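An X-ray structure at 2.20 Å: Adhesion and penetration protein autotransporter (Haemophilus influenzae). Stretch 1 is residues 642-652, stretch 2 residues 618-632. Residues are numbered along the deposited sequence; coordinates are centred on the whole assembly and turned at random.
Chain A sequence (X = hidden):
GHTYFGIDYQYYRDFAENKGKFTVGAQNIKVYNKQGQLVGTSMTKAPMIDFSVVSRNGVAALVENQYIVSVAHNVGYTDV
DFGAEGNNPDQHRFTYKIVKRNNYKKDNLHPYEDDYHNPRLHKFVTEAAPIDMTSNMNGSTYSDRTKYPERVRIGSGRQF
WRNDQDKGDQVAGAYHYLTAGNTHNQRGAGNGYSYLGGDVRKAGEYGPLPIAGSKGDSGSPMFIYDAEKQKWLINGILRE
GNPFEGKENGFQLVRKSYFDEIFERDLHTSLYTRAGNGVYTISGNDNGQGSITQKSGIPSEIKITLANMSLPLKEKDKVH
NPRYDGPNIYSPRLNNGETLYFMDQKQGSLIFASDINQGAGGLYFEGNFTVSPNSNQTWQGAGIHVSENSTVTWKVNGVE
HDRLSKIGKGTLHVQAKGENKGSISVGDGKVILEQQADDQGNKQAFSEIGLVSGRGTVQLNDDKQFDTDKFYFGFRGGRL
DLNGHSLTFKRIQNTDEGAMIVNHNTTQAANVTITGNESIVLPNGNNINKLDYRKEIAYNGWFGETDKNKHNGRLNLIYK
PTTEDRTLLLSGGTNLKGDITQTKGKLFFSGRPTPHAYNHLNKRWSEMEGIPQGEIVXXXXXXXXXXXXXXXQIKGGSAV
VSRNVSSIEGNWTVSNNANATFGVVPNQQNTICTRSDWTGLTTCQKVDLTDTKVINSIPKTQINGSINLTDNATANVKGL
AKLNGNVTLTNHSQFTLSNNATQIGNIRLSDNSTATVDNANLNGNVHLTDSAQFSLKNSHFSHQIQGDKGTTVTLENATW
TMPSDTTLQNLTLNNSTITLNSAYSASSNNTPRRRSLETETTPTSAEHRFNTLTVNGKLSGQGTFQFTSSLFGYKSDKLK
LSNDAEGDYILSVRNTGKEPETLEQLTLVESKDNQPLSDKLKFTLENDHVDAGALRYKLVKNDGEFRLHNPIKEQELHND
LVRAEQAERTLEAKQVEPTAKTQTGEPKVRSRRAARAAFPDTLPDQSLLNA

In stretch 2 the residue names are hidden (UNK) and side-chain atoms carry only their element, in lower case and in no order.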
# COMPACT_ATOMS: atom_id res chain seq x y z
N SER A 642 14.50 28.44 1.26
CA SER A 642 14.31 29.61 0.40
C SER A 642 14.84 29.30 -1.00
O SER A 642 15.00 28.13 -1.36
CB SER A 642 15.15 30.78 0.93
OG SER A 642 14.79 32.00 0.30
N ARG A 643 15.10 30.34 -1.78
CA ARG A 643 15.29 30.22 -3.23
C ARG A 643 16.60 29.54 -3.57
O ARG A 643 17.56 29.59 -2.80
CB ARG A 643 15.22 31.59 -3.91
CG ARG A 643 16.16 32.65 -3.32
CD ARG A 643 16.22 33.89 -4.22
NE ARG A 643 16.83 33.57 -5.51
CZ ARG A 643 17.11 34.47 -6.45
NH1 ARG A 643 16.84 35.76 -6.25
NH2 ARG A 643 17.66 34.07 -7.59
N ASN A 644 16.64 28.93 -4.75
CA ASN A 644 17.82 28.23 -5.24
C ASN A 644 18.30 27.09 -4.33
O ASN A 644 19.50 26.90 -4.11
CB ASN A 644 18.95 29.20 -5.58
CG ASN A 644 18.54 30.19 -6.67
OD1 ASN A 644 18.14 31.32 -6.37
ND2 ASN A 644 18.62 29.77 -7.94
N VAL A 645 17.34 26.35 -3.79
CA VAL A 645 17.63 25.08 -3.16
C VAL A 645 17.09 24.01 -4.10
O VAL A 645 15.87 23.89 -4.28
CB VAL A 645 16.96 24.94 -1.78
CG1 VAL A 645 17.24 23.57 -1.20
CG2 VAL A 645 17.43 26.05 -0.84
N SER A 646 17.99 23.26 -4.71
CA SER A 646 17.60 22.24 -5.68
C SER A 646 16.80 21.16 -4.99
O SER A 646 15.78 20.69 -5.50
CB SER A 646 18.83 21.63 -6.34
OG SER A 646 19.43 22.55 -7.23
N SER A 647 17.27 20.76 -3.82
CA SER A 647 16.62 19.68 -3.08
C SER A 647 17.00 19.74 -1.62
O SER A 647 18.10 20.15 -1.27
CB SER A 647 17.03 18.32 -3.66
OG SER A 647 18.43 18.13 -3.55
N ILE A 648 16.06 19.33 -0.77
CA ILE A 648 16.39 19.10 0.62
C ILE A 648 15.86 17.72 0.99
O ILE A 648 14.67 17.44 0.82
CB ILE A 648 15.86 20.22 1.55
CG1 ILE A 648 16.43 20.05 2.96
CG2 ILE A 648 14.33 20.31 1.52
CD1 ILE A 648 16.27 21.29 3.82
N GLU A 649 16.76 16.86 1.46
CA GLU A 649 16.43 15.47 1.74
C GLU A 649 16.50 15.13 3.22
O GLU A 649 17.46 15.49 3.91
CB GLU A 649 17.35 14.53 0.95
CG GLU A 649 17.01 13.05 1.14
CD GLU A 649 17.99 12.11 0.46
OE1 GLU A 649 18.61 12.50 -0.55
OE2 GLU A 649 18.12 10.96 0.93
N GLY A 650 15.49 14.42 3.71
CA GLY A 650 15.40 14.04 5.11
C GLY A 650 13.98 14.19 5.61
O GLY A 650 13.15 14.83 4.95
N ASN A 651 13.68 13.63 6.77
CA ASN A 651 12.32 13.67 7.31
C ASN A 651 12.16 14.81 8.30
O ASN A 651 13.07 15.10 9.07
CB ASN A 651 11.94 12.33 7.95
CG ASN A 651 11.93 11.19 6.94
OD1 ASN A 651 11.47 11.34 5.80
ND2 ASN A 651 12.45 10.04 7.35
N TRP A 652 11.00 15.44 8.29
CA TRP A 652 10.76 16.64 9.09
C TRP A 652 9.83 16.34 10.25
O TRP A 652 8.81 15.68 10.08
CB TRP A 652 10.17 17.76 8.22
CG TRP A 652 11.18 18.37 7.27
CD1 TRP A 652 11.64 17.83 6.10
CD2 TRP A 652 11.85 19.63 7.42
NE1 TRP A 652 12.56 18.67 5.52
CE2 TRP A 652 12.70 19.78 6.31
CE3 TRP A 652 11.81 20.64 8.39
CZ2 TRP A 652 13.51 20.91 6.14
CZ3 TRP A 652 12.62 21.75 8.22
CH2 TRP A 652 13.46 21.88 7.11
N UNK A 618 23.77 39.67 -9.13
CA UNK A 618 22.72 39.52 -10.15
C UNK A 618 21.60 38.61 -9.66
O UNK A 618 21.83 37.45 -9.32
c UNK A 618 27.37 39.22 -14.96
n UNK A 618 25.74 41.51 -12.57
c UNK A 618 24.67 41.10 -11.81
c UNK A 618 25.52 38.17 -13.78
c UNK A 618 24.37 39.79 -12.08
c UNK A 618 23.27 38.97 -11.47
c UNK A 618 26.15 40.47 -13.36
c UNK A 618 26.55 38.11 -14.71
c UNK A 618 25.31 39.37 -13.09
c UNK A 618 27.19 40.40 -14.30
N UNK A 619 20.38 39.15 -9.64
CA UNK A 619 19.23 38.47 -9.06
C UNK A 619 18.82 37.19 -9.80
O UNK A 619 18.15 36.33 -9.24
o UNK A 619 15.95 39.62 -7.87
o UNK A 619 17.55 38.55 -6.82
c UNK A 619 17.11 39.18 -7.81
c UNK A 619 18.04 39.45 -8.99
N UNK A 620 19.22 37.08 -11.07
CA UNK A 620 18.91 35.90 -11.88
C UNK A 620 20.08 34.91 -11.92
O UNK A 620 19.99 33.86 -12.55
c UNK A 620 20.70 36.20 -14.82
c UNK A 620 21.20 38.34 -14.81
n UNK A 620 20.11 38.17 -14.08
n UNK A 620 21.58 37.16 -15.27
c UNK A 620 18.59 36.31 -13.31
c UNK A 620 19.77 36.83 -14.06
N UNK A 621 21.18 35.27 -11.27
CA UNK A 621 22.40 34.47 -11.34
C UNK A 621 22.79 34.01 -9.93
O UNK A 621 23.58 34.66 -9.24
o UNK A 621 24.84 33.34 -11.89
c UNK A 621 23.51 35.31 -11.98
c UNK A 621 24.83 34.57 -12.04
o UNK A 621 25.87 35.23 -12.25
N UNK A 622 22.20 32.89 -9.51
CA UNK A 622 22.43 32.31 -8.19
C UNK A 622 22.98 30.89 -8.30
O UNK A 622 22.76 30.21 -9.31
c UNK A 622 21.13 32.26 -7.39
c UNK A 622 19.55 34.61 -2.84
c UNK A 622 20.81 33.53 -6.68
c UNK A 622 20.20 35.04 -5.07
c UNK A 622 20.38 33.66 -5.31
n UNK A 622 20.50 35.70 -6.23
c UNK A 622 20.14 32.75 -4.28
c UNK A 622 20.86 34.80 -7.19
c UNK A 622 19.73 33.24 -3.05
c UNK A 622 19.78 35.52 -3.83
N UNK A 623 23.68 30.45 -7.26
CA UNK A 623 24.15 29.08 -7.15
C UNK A 623 23.09 28.20 -6.50
O UNK A 623 22.53 28.56 -5.45
c UNK A 623 26.50 29.96 -6.86
c UNK A 623 25.44 28.99 -6.31
c UNK A 623 25.96 27.56 -6.27
c UNK A 623 27.82 29.96 -6.12
N UNK A 624 22.81 27.05 -7.10
CA UNK A 624 21.84 26.10 -6.54
C UNK A 624 22.49 25.15 -5.53
O UNK A 624 23.59 24.64 -5.76
n UNK A 624 20.23 25.92 -9.81
c UNK A 624 21.16 25.32 -7.66
c UNK A 624 20.26 26.20 -8.52
o UNK A 624 19.61 27.12 -8.02
N UNK A 625 21.79 24.91 -4.42
CA UNK A 625 22.33 24.09 -3.33
C UNK A 625 21.49 22.85 -3.00
O UNK A 625 20.31 22.76 -3.35
c UNK A 625 22.52 24.93 -2.06
c UNK A 625 27.06 26.83 -2.61
c UNK A 625 23.41 26.15 -2.22
n UNK A 625 25.79 26.78 -2.22
c UNK A 625 24.82 25.79 -2.66
n UNK A 625 27.87 27.77 -2.14
n UNK A 625 27.52 25.94 -3.48
N UNK A 626 22.11 21.90 -2.31
CA UNK A 626 21.41 20.72 -1.84
C UNK A 626 21.67 20.59 -0.36
O UNK A 626 22.75 20.93 0.14
o UNK A 626 23.28 19.22 -2.26
c UNK A 626 21.89 19.43 -2.53
c UNK A 626 21.69 19.49 -4.02
N UNK A 627 20.66 20.11 0.36
CA UNK A 627 20.80 19.86 1.78
C UNK A 627 20.27 18.47 2.09
O UNK A 627 19.27 18.03 1.52
c UNK A 627 20.05 20.91 2.58
c UNK A 627 22.31 23.88 3.19
c UNK A 627 20.67 24.50 1.57
c UNK A 627 21.76 22.61 3.26
c UNK A 627 21.76 24.82 2.34
c UNK A 627 20.11 23.24 1.65
c UNK A 627 20.65 22.28 2.50
N UNK A 628 20.96 17.78 2.99
CA UNK A 628 20.56 16.45 3.39
C UNK A 628 20.89 16.18 4.85
O UNK A 628 21.98 16.48 5.34
c UNK A 628 21.24 15.40 2.52
c UNK A 628 21.27 12.98 1.83
c UNK A 628 21.04 11.55 2.29
n UNK A 628 21.73 10.54 1.44
c UNK A 628 20.87 13.98 2.91
N UNK A 629 19.92 15.61 5.55
CA UNK A 629 20.13 15.11 6.89
C UNK A 629 19.20 13.92 7.06
O UNK A 629 18.36 13.66 6.20
c UNK A 629 19.83 16.19 7.92
N UNK A 630 19.35 13.20 8.17
CA UNK A 630 18.40 12.15 8.52
C UNK A 630 17.07 12.76 8.97
O UNK A 630 16.02 12.50 8.39
c UNK A 630 20.20 10.38 8.98
c UNK A 630 19.01 11.19 9.56
c UNK A 630 20.88 9.43 9.97
o UNK A 630 21.74 8.65 9.53
o UNK A 630 20.57 9.46 11.18
N UNK A 631 17.11 13.61 9.99
CA UNK A 631 15.91 14.29 10.44
C UNK A 631 16.11 15.78 10.62
O UNK A 631 17.19 16.23 11.01
n UNK A 631 16.15 11.41 11.90
o UNK A 631 13.99 11.79 11.42
c UNK A 631 15.12 12.22 11.68
c UNK A 631 15.40 13.71 11.76
N UNK A 632 15.06 16.54 10.32
CA UNK A 632 14.99 17.94 10.71
C UNK A 632 13.98 18.04 11.84
O UNK A 632 12.78 17.87 11.63
c UNK A 632 17.00 18.37 6.04
c UNK A 632 16.54 19.44 8.14
c UNK A 632 15.86 17.59 6.20
c UNK A 632 14.55 18.81 9.53
c UNK A 632 15.41 18.66 8.31
c UNK A 632 17.33 19.30 7.02
c UNK A 632 15.08 17.73 7.33
O HOH W 1 19.03 32.09 -9.78
O HOH W 2 19.06 16.90 -1.36
O HOH W 3 21.39 11.36 -1.05
O HOH W 4 12.02 13.82 11.50

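Position 618 carries one carbon leading to fused five- and six-membered rings of eight carbons and one nitrogen, and touches nothing on stretch 1: Trp618, which opens a type I turn. At 619 two carbons end in two oxygens, one close to Arg643 NH1. This is Asp619; its OD1 forms a salt bridge with Arg643 NH1 at 2.9 Å, while Arg643 NH2 donates to Asp619 O at 2.8 Å, so carboxylate and carbonyl share one guanidinium.

Position 620, a carbon and a five-membered ring of three carbons and two nitrogens, is His620, pointing away. Position 621, two carbons ending in two oxygens, is Asp621; it closes the turn and is bonded elsewhere in the structure.

At 622 a fused ring system of eight carbons and one nitrogen lies under Arg643: Trp622. The guanidinium lies flat on it, planes at 7°, with Arg643 CZ over the five-membered ring, a cation-pi contact that a broad indole suits. Position 623 has four carbons, forked at the first with one longer arm: Ile623, directed away. At 624 two carbons end in an oxygen and a nitrogen: Asn624, whose OD1 accepts from Asn644 ND2 at 2.8 Å.

Position 625 shows three carbons, a nitrogen, then a carbon with two nitrogens. Arg625 pairs through its backbone, and its side-chain end leads away to partners elsewhere. Position 626, one carbon bearing an oxygen and a carbon, is Thr626, beside Ser647. At 627 a carbon bears a six-carbon ring near Val645 and Ile648: Phe627, apolar on a buried face. Position 628, four carbons in a row ending in nitrogen, is Lys628, whose charge complements Glu649 in a long salt bridge (Lys628 NZ to Glu649 OE2, 3.7 Å).

A single carbon at 629 gives Ala629. Three carbons ending in two oxygens at 630 give Glu630, at the corner and pointing away. Position 631, two carbons with an oxygen and a nitrogen, is Asn631, across from Asn651; a water donates to Asn631 OD1 and, weakly, to Asn651 O. At 632 a carbon and a six-carbon ring lie against Trp652: Phe632, its flat ring suited to an offset stack with the indole, centroids 4.2 Å apart.

The contact is a parallel ladder, with Phe627 N to Ser647 O at 3.0 Å and Glu649 N to Phe627 O at 2.8 Å among its rungs. At the second of two bulges, Gly650 has no CB, which would clash with Ala629 O and Phe632 CE2. Arg643 anchors one end; Phe632 and Trp652 pack the other.

Stretch 2, residues 618-632: WDHDWINRTFKAENF
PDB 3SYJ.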